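Local coordinates for biofilm-associated surface protein (Staphylococcus aureus, PDB 7C7U) that probably supports cell adhesion and biofilm formation as a calcium-binding, cell wall-anchored surface protein and appears to act as a switch in functional amyloid formation, at residues A[56-61]-A[210-215]; A[229-234]-A[381-386]; A[233-238]-A[366-371]; A[251-256]-A[311-316]. All blocks are in the same frame, centred on the assembly; numbering follows the deposited sequence.

How the contacts relate
From the N terminus, contact 1 closes first: 148 residues lie between its segments, and it ties strand 52-61 of the large N-terminal mixed sheet to strand 210-220, the edge of a five-stranded sheet. Strand 228-237, next in the chain and paired with 210-220, then starts both contact 2 and contact 3. Contact 3 returns on strand 359-369 and contact 2 slightly later on its neighbour 381-388, both in a four-stranded sheet stacked on the five-stranded one. Contact 4 is nested inside both loops and packs strand 252-257 against the connection from 301-305 to 323-331. The hydrogen bond between Y253 OH and Q233 OE1 joins contacts 2, 3 and 4.

Contact 1: residues A[56-61]-A[210-215]; sequences DLHSYM and FKASSG
H58 and the pair K211-A212 meet where two beta sheets pack against each other, strand 52-61 of the large N-terminal mixed sheet against the edge strand 210-220 of the next. The tight part is the buried imidazole. The ring of H58, with CG anti to its carbonyl carbon (chi1 -47°), leans across the gap and touches both residues: H58 ND1 lies 3.6 Å from K211 CD, and H58 CD2 lies 3.6 Å from A212 CB. Two hydrogen bonds fix the ring's rotation, ND1 with T136 OG1 and NE2 with D38 OD2, both from strands flanking 52-61. M236 packs on H58 and K211 as well. The looser side lies past CD of K211, a partly exposed residue that meets the histidine through the aliphatic part of its chain alone. Bends at chi3 and chi4 turn the ammonium aside to N238 OD1, its hydrogen-bond partner. Back at the ring, the same A212 CB methyl also lies 3.7 Å from H58 NE2.

Contact 2: residues A[229-234]-A[381-386]; sequences ILIDQQ and GTSTLA
I229 and L385 supply the apolar part of this contact between two stacked sheets, reaching toward each other tip to tip with I229 CD1 3.7 Å from L385 CD2. I229 CG2 touches the same leucine methyl at 4.1 Å. A mixed contact follows at I231, whose CG2 methyl rests 3.8 Å from S383 OG; the serine hydroxyl sits between its backbone N and carbonyl carbon (chi1 50°), which brings it onto that methyl. The third contact is polar but not bonding: Q233 NE2 and G381 N are both donors, 3.4 Å apart. Both ends of this amide bond elsewhere, NE2 with S213 OG and OE1 with Y253 OH. The two short segments run roughly antiparallel, at 145°, and draw together from I229-L385, with CA atoms 8.8 Å apart, toward Q233-G381. F364 of strand 359-369 packs on both I231 and S383. Strand 228-237 is flanked in its sheet by 210-220 and 323-331, while 381-388 is the edge strand of the facing sheet, hydrogen-bonded to 359-369.

Contact 3: residues A[233-238]-A[366-371]; sequences QQIMKN and GYLTDS
Q233 NE2 is gripped by several oxygens. Across the contact it gives a weak hydrogen bond to G366 O (3.2 Å), bent to 123° at the hydrogen; T379 O takes another weak one, in addition to the bond with S213 OG. The glutamine chain runs extended beyond CG (chi2 174°), which carries the amide across to the bare glycine backbone, with Q233 OE1 3.4 Å from G366 CA. The oxygens around NE2 probably settle which end of this buried amide is N and which O. G366 O probably has a second donor in G381 N, through the pairing of strands 359-369 and 381-388. Two residues along, the contact turns apolar: I235 and L368 cross obliquely, their CD1 methyls 4.0 Å apart. F210 and S213 pack on I235, and Y253 on L368. The short strand segments lie 51° apart and approach to 8.7 Å. They belong to a five-stranded and a four-stranded sheet packed face to face, consistent with a beta sandwich, here with a glutamine bridging its two layers.

Contact 4: residues A[251-256]-A[311-316]; sequences WAYNYQ and KLIEFN
Y253 and I313 make the closest touch, I313 CD1 lying 4.1 Å from Y253 CB; a looser one follows between the aromatics, W251 CE3 to F315 CZ at 4.5 Å. Both are apolar and buried. I313 serves two partners with its two branches. CG1, anti to the carbonyl carbon (chi1 -69°), carries CD1 to the tyrosine, while the CG2 methyl sits 3.6 Å above the ring plane of F315, over its centre, and so backs the phenylalanine that meets W251. In the next shell the polar ends are held away from this apolar patch: W251 NE1 is hydrogen-bonded to E205 OE2, and the tyrosine hydroxyl is taken up by Q233. The bend at F315 is braced from within, N316 N donating to E314 OE2 at 2.8 Å with an angle of 142°. The bond arrives on the anti side of the carboxylate, 18° out of its plane. K237 NZ gathers F315 O and N316 O, tying the loop to strand 228-237. Around this, L368 of strand 359-369 packs on F315, and V323 and V325 of strand 323-331 lie against I313. Strand 252-257 runs between 301-305 and 359-369 in the four-stranded sheet, and the loop carrying I313 and F315 leads from that sheet's edge strand 301-305 to 323-331 in the facing sheet.

Contact 1: residues A[56-61]-A[210-215]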
loop_
_atom_site.group_PDB
_atom_site.type_symbol
_atom_site.label_atom_id
_atom_site.label_comp_id
_atom_site.label_asym_id
_atom_site.label_seq_id
_atom_site.Cartn_x
_atom_site.Cartn_y
_atom_site.Cartn_z
ATOM N N ASP A 56 -28.533 -0.510 4.719
ATOM C CA ASP A 56 -28.385 -1.673 5.576
ATOM C C ASP A 56 -26.942 -2.135 5.492
ATOM O O ASP A 56 -26.234 -1.838 4.533
ATOM C CB ASP A 56 -29.324 -2.816 5.162
ATOM C CG ASP A 56 -30.791 -2.421 5.249
ATOM O OD1 ASP A 56 -31.192 -1.799 6.252
ATOM O OD2 ASP A 56 -31.533 -2.706 4.298
ATOM N N LEU A 57 -26.502 -2.858 6.511
ATOM C CA LEU A 57 -25.170 -3.441 6.514
ATOM C C LEU A 57 -25.324 -4.923 6.827
ATOM O O LEU A 57 -25.874 -5.276 7.873
ATOM C CB LEU A 57 -24.288 -2.727 7.534
ATOM C CG LEU A 57 -22.777 -2.958 7.492
ATOM C CD1 LEU A 57 -22.163 -2.698 6.107
ATOM C CD2 LEU A 57 -22.145 -2.065 8.538
ATOM N N HIS A 58 -24.881 -5.786 5.914
ATOM C CA HIS A 58 -25.021 -7.227 6.076
ATOM C C HIS A 58 -23.665 -7.867 6.331
ATOM O O HIS A 58 -22.650 -7.448 5.757
ATOM C CB HIS A 58 -25.646 -7.885 4.841
ATOM C CG HIS A 58 -26.861 -7.192 4.307
ATOM N ND1 HIS A 58 -28.135 -7.438 4.777
ATOM C CD2 HIS A 58 -26.999 -6.294 3.302
ATOM C CE1 HIS A 58 -29.002 -6.700 4.107
ATOM N NE2 HIS A 58 -28.338 -5.999 3.203
ATOM N N SER A 59 -23.640 -8.905 7.161
ATOM C CA SER A 59 -22.397 -9.652 7.294
ATOM C C SER A 59 -22.675 -11.067 7.785
ATOM O O SER A 59 -23.769 -11.390 8.258
ATOM C CB SER A 59 -21.418 -8.943 8.238
ATOM O OG SER A 59 -20.190 -9.652 8.297
ATOM N N TYR A 60 -21.654 -11.906 7.656
ATOM C CA TYR A 60 -21.634 -13.255 8.202
ATOM C C TYR A 60 -20.571 -13.293 9.289
ATOM O O TYR A 60 -19.473 -12.753 9.101
ATOM C CB TYR A 60 -21.324 -14.298 7.118
ATOM C CG TYR A 60 -22.544 -14.847 6.412
ATOM C CD1 TYR A 60 -23.171 -14.120 5.405
ATOM C CD2 TYR A 60 -23.076 -16.090 6.754
ATOM C CE1 TYR A 60 -24.299 -14.610 4.752
ATOM C CE2 TYR A 60 -24.205 -16.599 6.104
ATOM C CZ TYR A 60 -24.818 -15.848 5.106
ATOM O OH TYR A 60 -25.947 -16.337 4.457
ATOM N N MET A 61 -20.910 -13.883 10.438
ATOM C CA MET A 61 -19.967 -14.003 11.546
ATOM C C MET A 61 -20.082 -15.384 12.179
ATOM O O MET A 61 -21.175 -15.947 12.276
ATOM C CB MET A 61 -20.182 -12.914 12.607
ATOM C CG MET A 61 -21.554 -12.898 13.240
ATOM S SD MET A 61 -21.564 -11.902 14.752
ATOM C CE MET A 61 -20.090 -12.509 15.574
ATOM N N PHE A 210 -32.291 -13.726 -3.338
ATOM C CA PHE A 210 -31.042 -13.074 -2.966
ATOM C C PHE A 210 -31.321 -11.833 -2.130
ATOM O O PHE A 210 -32.310 -11.130 -2.343
ATOM C CB PHE A 210 -30.224 -12.737 -4.206
ATOM C CG PHE A 210 -29.845 -13.947 -5.030
ATOM C CD1 PHE A 210 -29.035 -14.949 -4.487
ATOM C CD2 PHE A 210 -30.280 -14.077 -6.338
ATOM C CE1 PHE A 210 -28.677 -16.069 -5.246
ATOM C CE2 PHE A 210 -29.945 -15.173 -7.093
ATOM C CZ PHE A 210 -29.130 -16.186 -6.545
ATOM N N LYS A 211 -30.466 -11.594 -1.144
ATOM C CA LYS A 211 -30.658 -10.503 -0.200
ATOM C C LYS A 211 -29.887 -9.249 -0.605
ATOM O O LYS A 211 -30.403 -8.129 -0.505
ATOM C CB LYS A 211 -30.219 -10.952 1.200
ATOM C CG LYS A 211 -30.488 -9.955 2.289
ATOM C CD LYS A 211 -29.811 -10.362 3.597
ATOM C CE LYS A 211 -30.374 -11.665 4.143
ATOM N NZ LYS A 211 -31.850 -11.609 4.268
ATOM N N ALA A 212 -28.660 -9.406 -1.077
ATOM C CA ALA A 212 -27.857 -8.218 -1.348
ATOM C C ALA A 212 -26.621 -8.651 -2.099
ATOM O O ALA A 212 -26.282 -9.836 -2.117
ATOM C CB ALA A 212 -27.477 -7.506 -0.052
ATOM N N SER A 213 -25.942 -7.681 -2.722
ATOM C CA SER A 213 -24.718 -8.006 -3.433
ATOM C C SER A 213 -23.746 -6.848 -3.344
ATOM O O SER A 213 -24.137 -5.680 -3.358
ATOM C CB SER A 213 -24.990 -8.332 -4.904
ATOM O OG SER A 213 -23.810 -8.660 -5.595
ATOM N N SER A 214 -22.467 -7.186 -3.286
ATOM C CA SER A 214 -21.441 -6.157 -3.312
ATOM C C SER A 214 -20.188 -6.772 -3.902
ATOM O O SER A 214 -20.098 -7.983 -4.084
ATOM C CB SER A 214 -21.179 -5.612 -1.912
ATOM O OG SER A 214 -20.402 -6.562 -1.186
ATOM N N GLY A 215 -19.212 -5.926 -4.231
ATOM C CA GLY A 215 -18.006 -6.393 -4.867
ATOM C C GLY A 215 -16.777 -5.916 -4.119
ATOM O O GLY A 215 -16.848 -5.063 -3.237
#

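Contact 2: residues A[229-234]-A[381-386]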
loop_
_atom_site.group_PDB
_atom_site.type_symbol
_atom_site.label_atom_id
_atom_site.label_comp_id
_atom_site.label_asym_id
_atom_site.label_seq_id
_atom_site.Cartn_x
_atom_site.Cartn_y
_atom_site.Cartn_z
ATOM N N ILE A 229 -5.781 -7.891 -11.611
ATOM C CA ILE A 229 -6.817 -7.283 -10.798
ATOM C C ILE A 229 -7.906 -8.331 -10.633
ATOM O O ILE A 229 -8.343 -8.929 -11.621
ATOM C CB ILE A 229 -7.357 -5.986 -11.441
ATOM C CG1 ILE A 229 -6.222 -4.957 -11.638
ATOM C CG2 ILE A 229 -8.473 -5.382 -10.584
ATOM C CD1 ILE A 229 -5.645 -4.492 -10.334
ATOM N N LEU A 230 -8.293 -8.595 -9.389
ATOM C CA LEU A 230 -9.367 -9.534 -9.082
ATOM C C LEU A 230 -10.610 -8.752 -8.696
ATOM O O LEU A 230 -10.561 -7.924 -7.785
ATOM C CB LEU A 230 -8.979 -10.478 -7.944
ATOM C CG LEU A 230 -7.658 -11.244 -8.049
ATOM C CD1 LEU A 230 -7.496 -12.126 -6.839
ATOM C CD2 LEU A 230 -7.622 -12.074 -9.324
ATOM N N ILE A 231 -11.720 -9.035 -9.357
ATOM C CA ILE A 231 -12.979 -8.345 -9.096
ATOM C C ILE A 231 -13.935 -9.414 -8.594
ATOM O O ILE A 231 -14.409 -10.225 -9.390
ATOM C CB ILE A 231 -13.509 -7.656 -10.350
ATOM C CG1 ILE A 231 -12.471 -6.634 -10.846
ATOM C CG2 ILE A 231 -14.868 -6.959 -10.075
ATOM C CD1 ILE A 231 -12.462 -6.546 -12.328
ATOM N N ASP A 232 -14.151 -9.478 -7.276
ATOM C CA ASP A 232 -14.918 -10.562 -6.661
ATOM C C ASP A 232 -16.285 -10.052 -6.232
ATOM O O ASP A 232 -16.375 -9.190 -5.353
ATOM C CB ASP A 232 -14.215 -11.145 -5.437
ATOM C CG ASP A 232 -12.880 -11.800 -5.766
ATOM O OD1 ASP A 232 -12.703 -12.303 -6.888
ATOM O OD2 ASP A 232 -12.012 -11.822 -4.874
ATOM N N GLN A 233 -17.342 -10.638 -6.781
ATOM C CA GLN A 233 -18.695 -10.278 -6.384
ATOM C C GLN A 233 -19.250 -11.328 -5.425
ATOM O O GLN A 233 -19.071 -12.527 -5.638
ATOM C CB GLN A 233 -19.598 -10.149 -7.610
ATOM C CG GLN A 233 -21.053 -9.766 -7.276
ATOM C CD GLN A 233 -21.885 -9.495 -8.513
ATOM O OE1 GLN A 233 -21.385 -9.588 -9.636
ATOM N NE2 GLN A 233 -23.174 -9.193 -8.318
ATOM N N GLN A 234 -19.893 -10.874 -4.353
ATOM C CA GLN A 234 -20.635 -11.750 -3.454
ATOM C C GLN A 234 -22.119 -11.427 -3.585
ATOM O O GLN A 234 -22.496 -10.254 -3.643
ATOM C CB GLN A 234 -20.209 -11.554 -1.994
ATOM C CG GLN A 234 -18.698 -11.418 -1.763
ATOM C CD GLN A 234 -17.954 -12.748 -1.673
ATOM O OE1 GLN A 234 -18.558 -13.802 -1.518
ATOM N NE2 GLN A 234 -16.627 -12.691 -1.769
ATOM N N GLY A 381 -23.949 -5.846 -8.029
ATOM C CA GLY A 381 -22.897 -5.445 -7.113
ATOM C C GLY A 381 -21.902 -4.545 -7.825
ATOM O O GLY A 381 -21.541 -4.777 -8.973
ATOM N N THR A 382 -21.488 -3.514 -7.144
ATOM C CA THR A 382 -20.475 -2.638 -7.708
ATOM C C THR A 382 -19.215 -2.804 -6.893
ATOM O O THR A 382 -19.220 -3.439 -5.842
ATOM C CB THR A 382 -20.922 -1.176 -7.698
ATOM O OG1 THR A 382 -21.236 -0.783 -6.350
ATOM C CG2 THR A 382 -22.143 -0.972 -8.608
ATOM N N SER A 383 -18.119 -2.229 -7.399
ATOM C CA SER A 383 -16.868 -2.249 -6.648
ATOM C C SER A 383 -16.026 -1.076 -7.120
ATOM O O SER A 383 -16.256 -0.521 -8.206
ATOM C CB SER A 383 -16.097 -3.563 -6.816
ATOM O OG SER A 383 -15.952 -3.907 -8.182
ATOM N N THR A 384 -15.055 -0.717 -6.280
ATOM C CA THR A 384 -14.095 0.355 -6.533
ATOM C C THR A 384 -12.691 -0.169 -6.256
ATOM O O THR A 384 -12.439 -0.710 -5.178
ATOM C CB THR A 384 -14.360 1.580 -5.637
ATOM O OG1 THR A 384 -15.578 2.229 -6.012
ATOM C CG2 THR A 384 -13.231 2.628 -5.802
ATOM N N LEU A 385 -11.778 0.008 -7.218
ATOM C CA LEU A 385 -10.339 -0.216 -6.990
ATOM C C LEU A 385 -9.683 1.150 -6.800
ATOM O O LEU A 385 -9.650 1.962 -7.729
ATOM C CB LEU A 385 -9.702 -0.993 -8.146
ATOM C CG LEU A 385 -8.143 -1.100 -8.120
ATOM C CD1 LEU A 385 -7.723 -2.067 -7.037
ATOM C CD2 LEU A 385 -7.647 -1.525 -9.474
ATOM N N ALA A 386 -9.239 1.432 -5.569
ATOM C CA ALA A 386 -8.680 2.729 -5.177
ATOM C C ALA A 386 -7.151 2.613 -5.200
ATOM O O ALA A 386 -6.528 2.195 -4.226
ATOM C CB ALA A 386 -9.179 3.137 -3.796
#

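Contact 3: residues A[233-238]-A[366-371]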
loop_
_atom_site.group_PDB
_atom_site.type_symbol
_atom_site.label_atom_id
_atom_site.label_comp_id
_atom_site.label_asym_id
_atom_site.label_seq_id
_atom_site.Cartn_x
_atom_site.Cartn_y
_atom_site.Cartn_z
ATOM N N GLN A 233 -17.342 -10.638 -6.781
ATOM C CA GLN A 233 -18.695 -10.278 -6.384
ATOM C C GLN A 233 -19.250 -11.328 -5.425
ATOM O O GLN A 233 -19.071 -12.527 -5.638
ATOM C CB GLN A 233 -19.598 -10.149 -7.610
ATOM C CG GLN A 233 -21.053 -9.766 -7.276
ATOM C CD GLN A 233 -21.885 -9.495 -8.513
ATOM O OE1 GLN A 233 -21.385 -9.588 -9.636
ATOM N NE2 GLN A 233 -23.174 -9.193 -8.318
ATOM N N GLN A 234 -19.893 -10.874 -4.353
ATOM C CA GLN A 234 -20.635 -11.750 -3.454
ATOM C C GLN A 234 -22.119 -11.427 -3.585
ATOM O O GLN A 234 -22.496 -10.254 -3.643
ATOM C CB GLN A 234 -20.209 -11.554 -1.994
ATOM C CG GLN A 234 -18.698 -11.418 -1.763
ATOM C CD GLN A 234 -17.954 -12.748 -1.673
ATOM O OE1 GLN A 234 -18.558 -13.802 -1.518
ATOM N NE2 GLN A 234 -16.627 -12.691 -1.769
ATOM N N ILE A 235 -22.953 -12.462 -3.629
ATOM C CA ILE A 235 -24.409 -12.329 -3.597
ATOM C C ILE A 235 -24.900 -13.161 -2.416
ATOM O O ILE A 235 -24.869 -14.398 -2.456
ATOM C CB ILE A 235 -25.061 -12.796 -4.899
ATOM C CG1 ILE A 235 -24.440 -12.086 -6.094
ATOM C CG2 ILE A 235 -26.600 -12.510 -4.876
ATOM C CD1 ILE A 235 -24.705 -12.787 -7.421
ATOM N N MET A 236 -25.321 -12.487 -1.356
ATOM C CA MET A 236 -25.834 -13.169 -0.188
ATOM C C MET A 236 -27.251 -13.667 -0.469
ATOM O O MET A 236 -28.049 -12.989 -1.131
ATOM C CB MET A 236 -25.850 -12.232 1.013
ATOM C CG MET A 236 -24.472 -11.767 1.471
ATOM S SD MET A 236 -24.527 -10.956 3.087
ATOM C CE MET A 236 -26.259 -11.242 3.498
ATOM N N LYS A 237 -27.554 -14.852 0.038
ATOM C CA LYS A 237 -28.858 -15.482 -0.159
ATOM C C LYS A 237 -29.814 -15.148 0.974
ATOM O O LYS A 237 -29.402 -14.923 2.111
ATOM C CB LYS A 237 -28.718 -17.000 -0.228
ATOM C CG LYS A 237 -28.002 -17.539 -1.457
ATOM C CD LYS A 237 -28.047 -19.082 -1.422
ATOM C CE LYS A 237 -27.243 -19.676 -2.562
ATOM N NZ LYS A 237 -27.363 -21.166 -2.571
ATOM N N ASN A 238 -31.110 -15.115 0.649
ATOM C CA ASN A 238 -32.136 -15.121 1.690
ATOM C C ASN A 238 -32.374 -16.513 2.258
ATOM O O ASN A 238 -32.759 -16.637 3.425
ATOM C CB ASN A 238 -33.462 -14.583 1.158
ATOM C CG ASN A 238 -33.477 -13.076 1.070
ATOM O OD1 ASN A 238 -32.914 -12.397 1.922
ATOM N ND2 ASN A 238 -34.114 -12.543 0.036
ATOM N N GLY A 366 -21.310 -5.901 -11.596
ATOM C CA GLY A 366 -21.680 -7.238 -12.028
ATOM C C GLY A 366 -23.114 -7.505 -11.605
ATOM O O GLY A 366 -23.590 -6.951 -10.614
ATOM N N TYR A 367 -23.814 -8.314 -12.386
ATOM C CA TYR A 367 -25.223 -8.614 -12.104
ATOM C C TYR A 367 -25.659 -9.790 -12.962
ATOM O O TYR A 367 -25.062 -10.082 -14.002
ATOM C CB TYR A 367 -26.144 -7.392 -12.344
ATOM C CG TYR A 367 -26.066 -6.796 -13.738
ATOM C CD1 TYR A 367 -25.044 -5.888 -14.083
ATOM C CD2 TYR A 367 -27.001 -7.120 -14.708
ATOM C CE1 TYR A 367 -24.981 -5.345 -15.355
ATOM C CE2 TYR A 367 -26.938 -6.586 -15.983
ATOM C CZ TYR A 367 -25.928 -5.690 -16.294
ATOM O OH TYR A 367 -25.863 -5.171 -17.565
ATOM N N LEU A 368 -26.711 -10.472 -12.500
ATOM C CA LEU A 368 -27.348 -11.557 -13.226
ATOM C C LEU A 368 -28.628 -11.042 -13.876
ATOM O O LEU A 368 -29.342 -10.211 -13.308
ATOM C CB LEU A 368 -27.688 -12.734 -12.284
ATOM C CG LEU A 368 -26.462 -13.498 -11.757
ATOM C CD1 LEU A 368 -26.767 -14.276 -10.478
ATOM C CD2 LEU A 368 -25.988 -14.428 -12.867
ATOM N N THR A 369 -28.934 -11.575 -15.055
ATOM C CA THR A 369 -30.167 -11.239 -15.757
ATOM C C THR A 369 -30.868 -12.520 -16.168
ATOM O O THR A 369 -30.231 -13.552 -16.379
ATOM C CB THR A 369 -29.935 -10.403 -17.032
ATOM O OG1 THR A 369 -28.924 -11.039 -17.832
ATOM C CG2 THR A 369 -29.544 -8.956 -16.694
ATOM N N ASP A 370 -32.196 -12.455 -16.293
ATOM C CA ASP A 370 -32.890 -13.629 -16.798
ATOM C C ASP A 370 -32.749 -13.677 -18.320
ATOM O O ASP A 370 -32.115 -12.811 -18.938
ATOM C CB ASP A 370 -34.356 -13.646 -16.331
ATOM C CG ASP A 370 -35.212 -12.523 -16.919
ATOM O OD1 ASP A 370 -34.823 -11.890 -17.914
ATOM O OD2 ASP A 370 -36.330 -12.294 -16.373
ATOM N N SER A 371 -33.386 -14.679 -18.942
ATOM C CA SER A 371 -33.266 -14.848 -20.390
ATOM C C SER A 371 -33.919 -13.722 -21.186
ATOM O O SER A 371 -33.747 -13.676 -22.406
ATOM C CB SER A 371 -33.850 -16.197 -20.824
ATOM O OG SER A 371 -35.212 -16.340 -20.448
#

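Contact 4: residues A[251-256]-A[311-316]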
loop_
_atom_site.group_PDB
_atom_site.type_symbol
_atom_site.label_atom_id
_atom_site.label_comp_id
_atom_site.label_asym_id
_atom_site.label_seq_id
_atom_site.Cartn_x
_atom_site.Cartn_y
_atom_site.Cartn_z
ATOM N N TRP A 251 -29.917 -18.029 -17.247
ATOM C CA TRP A 251 -29.535 -16.680 -16.899
ATOM C C TRP A 251 -28.210 -16.295 -17.571
ATOM O O TRP A 251 -27.462 -17.140 -18.067
ATOM C CB TRP A 251 -29.393 -16.549 -15.387
ATOM C CG TRP A 251 -30.666 -16.647 -14.613
ATOM C CD1 TRP A 251 -31.950 -16.794 -15.106
ATOM C CD2 TRP A 251 -30.789 -16.602 -13.189
ATOM N NE1 TRP A 251 -32.851 -16.861 -14.058
ATOM C CE2 TRP A 251 -32.168 -16.753 -12.877
ATOM C CE3 TRP A 251 -29.871 -16.478 -12.147
ATOM C CZ2 TRP A 251 -32.638 -16.734 -11.575
ATOM C CZ3 TRP A 251 -30.341 -16.484 -10.850
ATOM C CH2 TRP A 251 -31.711 -16.610 -10.575
ATOM N N ALA A 252 -27.888 -15.002 -17.522
ATOM C CA ALA A 252 -26.574 -14.541 -17.960
ATOM C C ALA A 252 -25.893 -13.762 -16.846
ATOM O O ALA A 252 -26.552 -13.070 -16.068
ATOM C CB ALA A 252 -26.684 -13.658 -19.211
ATOM N N TYR A 253 -24.554 -13.861 -16.788
ATOM C CA TYR A 253 -23.757 -13.007 -15.927
ATOM C C TYR A 253 -23.206 -11.845 -16.749
ATOM O O TYR A 253 -22.651 -12.053 -17.836
ATOM C CB TYR A 253 -22.607 -13.780 -15.276
ATOM C CG TYR A 253 -21.841 -12.935 -14.292
ATOM C CD1 TYR A 253 -22.466 -12.438 -13.154
ATOM C CD2 TYR A 253 -20.483 -12.623 -14.499
ATOM C CE1 TYR A 253 -21.793 -11.648 -12.261
ATOM C CE2 TYR A 253 -19.812 -11.834 -13.615
ATOM C CZ TYR A 253 -20.451 -11.363 -12.495
ATOM O OH TYR A 253 -19.755 -10.589 -11.610
ATOM N N ASN A 254 -23.335 -10.635 -16.212
ATOM C CA ASN A 254 -23.005 -9.392 -16.901
ATOM C C ASN A 254 -21.990 -8.626 -16.068
ATOM O O ASN A 254 -22.075 -8.614 -14.838
ATOM C CB ASN A 254 -24.273 -8.536 -17.107
ATOM C CG ASN A 254 -25.393 -9.309 -17.772
ATOM O OD1 ASN A 254 -25.586 -9.226 -18.984
ATOM N ND2 ASN A 254 -26.126 -10.099 -16.979
ATOM N N TYR A 255 -21.030 -7.976 -16.724
ATOM C CA TYR A 255 -19.933 -7.354 -15.992
ATOM C C TYR A 255 -19.519 -6.068 -16.703
ATOM O O TYR A 255 -19.639 -5.945 -17.924
ATOM C CB TYR A 255 -18.741 -8.348 -15.822
ATOM C CG TYR A 255 -18.442 -9.103 -17.094
ATOM C CD1 TYR A 255 -17.533 -8.595 -18.022
ATOM C CD2 TYR A 255 -19.117 -10.277 -17.403
ATOM C CE1 TYR A 255 -17.284 -9.264 -19.212
ATOM C CE2 TYR A 255 -18.889 -10.951 -18.589
ATOM C CZ TYR A 255 -17.977 -10.437 -19.497
ATOM O OH TYR A 255 -17.749 -11.101 -20.685
ATOM N N GLN A 256 -19.094 -5.085 -15.914
ATOM C CA GLN A 256 -18.639 -3.795 -16.426
ATOM C C GLN A 256 -17.234 -3.550 -15.891
ATOM O O GLN A 256 -17.027 -3.523 -14.674
ATOM C CB GLN A 256 -19.595 -2.668 -16.011
ATOM C CG GLN A 256 -21.072 -2.899 -16.473
ATOM C CD GLN A 256 -21.962 -1.655 -16.329
ATOM O OE1 GLN A 256 -21.675 -0.762 -15.533
ATOM N NE2 GLN A 256 -23.065 -1.608 -17.091
ATOM N N LYS A 311 -22.234 -24.565 -14.578
ATOM C CA LYS A 311 -20.854 -24.877 -14.935
ATOM C C LYS A 311 -19.923 -23.681 -14.775
ATOM O O LYS A 311 -18.699 -23.864 -14.693
ATOM C CB LYS A 311 -20.777 -25.408 -16.374
ATOM C CG LYS A 311 -21.569 -26.698 -16.596
ATOM C CD LYS A 311 -21.225 -27.434 -17.875
ATOM C CE LYS A 311 -22.075 -27.066 -19.038
ATOM N NZ LYS A 311 -21.774 -27.942 -20.215
ATOM N N LEU A 312 -20.467 -22.465 -14.740
ATOM C CA LEU A 312 -19.663 -21.246 -14.685
ATOM C C LEU A 312 -19.670 -20.567 -13.331
ATOM O O LEU A 312 -18.685 -19.905 -12.979
ATOM C CB LEU A 312 -20.139 -20.241 -15.734
ATOM C CG LEU A 312 -19.975 -20.755 -17.157
ATOM C CD1 LEU A 312 -20.432 -19.707 -18.153
ATOM C CD2 LEU A 312 -18.520 -21.148 -17.391
ATOM N N ILE A 313 -20.745 -20.731 -12.566
ATOM C CA ILE A 313 -20.926 -20.077 -11.282
ATOM C C ILE A 313 -21.306 -21.133 -10.259
ATOM O O ILE A 313 -22.229 -21.925 -10.493
ATOM C CB ILE A 313 -22.004 -18.976 -11.355
ATOM C CG1 ILE A 313 -21.515 -17.802 -12.211
ATOM C CG2 ILE A 313 -22.406 -18.510 -9.946
ATOM C CD1 ILE A 313 -22.609 -16.818 -12.552
ATOM N N GLU A 314 -20.612 -21.131 -9.124
ATOM C CA GLU A 314 -20.941 -21.983 -7.989
ATOM C C GLU A 314 -22.061 -21.307 -7.193
ATOM O O GLU A 314 -21.821 -20.413 -6.373
ATOM C CB GLU A 314 -19.705 -22.238 -7.127
ATOM C CG GLU A 314 -20.028 -23.004 -5.847
ATOM C CD GLU A 314 -20.694 -24.356 -6.123
ATOM O OE1 GLU A 314 -19.961 -25.350 -6.330
ATOM O OE2 GLU A 314 -21.947 -24.429 -6.173
ATOM N N PHE A 315 -23.298 -21.741 -7.423
ATOM C CA PHE A 315 -24.423 -21.150 -6.718
ATOM C C PHE A 315 -24.662 -21.760 -5.343
ATOM O O PHE A 315 -25.631 -21.356 -4.683
ATOM C CB PHE A 315 -25.703 -21.295 -7.539
ATOM C CG PHE A 315 -25.822 -20.325 -8.670
ATOM C CD1 PHE A 315 -26.186 -19.008 -8.436
ATOM C CD2 PHE A 315 -25.609 -20.741 -9.976
ATOM C CE1 PHE A 315 -26.330 -18.108 -9.490
ATOM C CE2 PHE A 315 -25.750 -19.853 -11.034
ATOM C CZ PHE A 315 -26.113 -18.529 -10.791
ATOM N N ASN A 316 -23.822 -22.709 -4.908
ATOM C CA ASN A 316 -24.041 -23.459 -3.665
ATOM C C ASN A 316 -25.492 -23.945 -3.576
ATOM O O ASN A 316 -26.213 -23.665 -2.621
ATOM C CB ASN A 316 -23.661 -22.613 -2.445
ATOM C CG ASN A 316 -22.273 -22.008 -2.565
ATOM O OD1 ASN A 316 -21.307 -22.706 -2.844
ATOM N ND2 ASN A 316 -22.172 -20.705 -2.352
#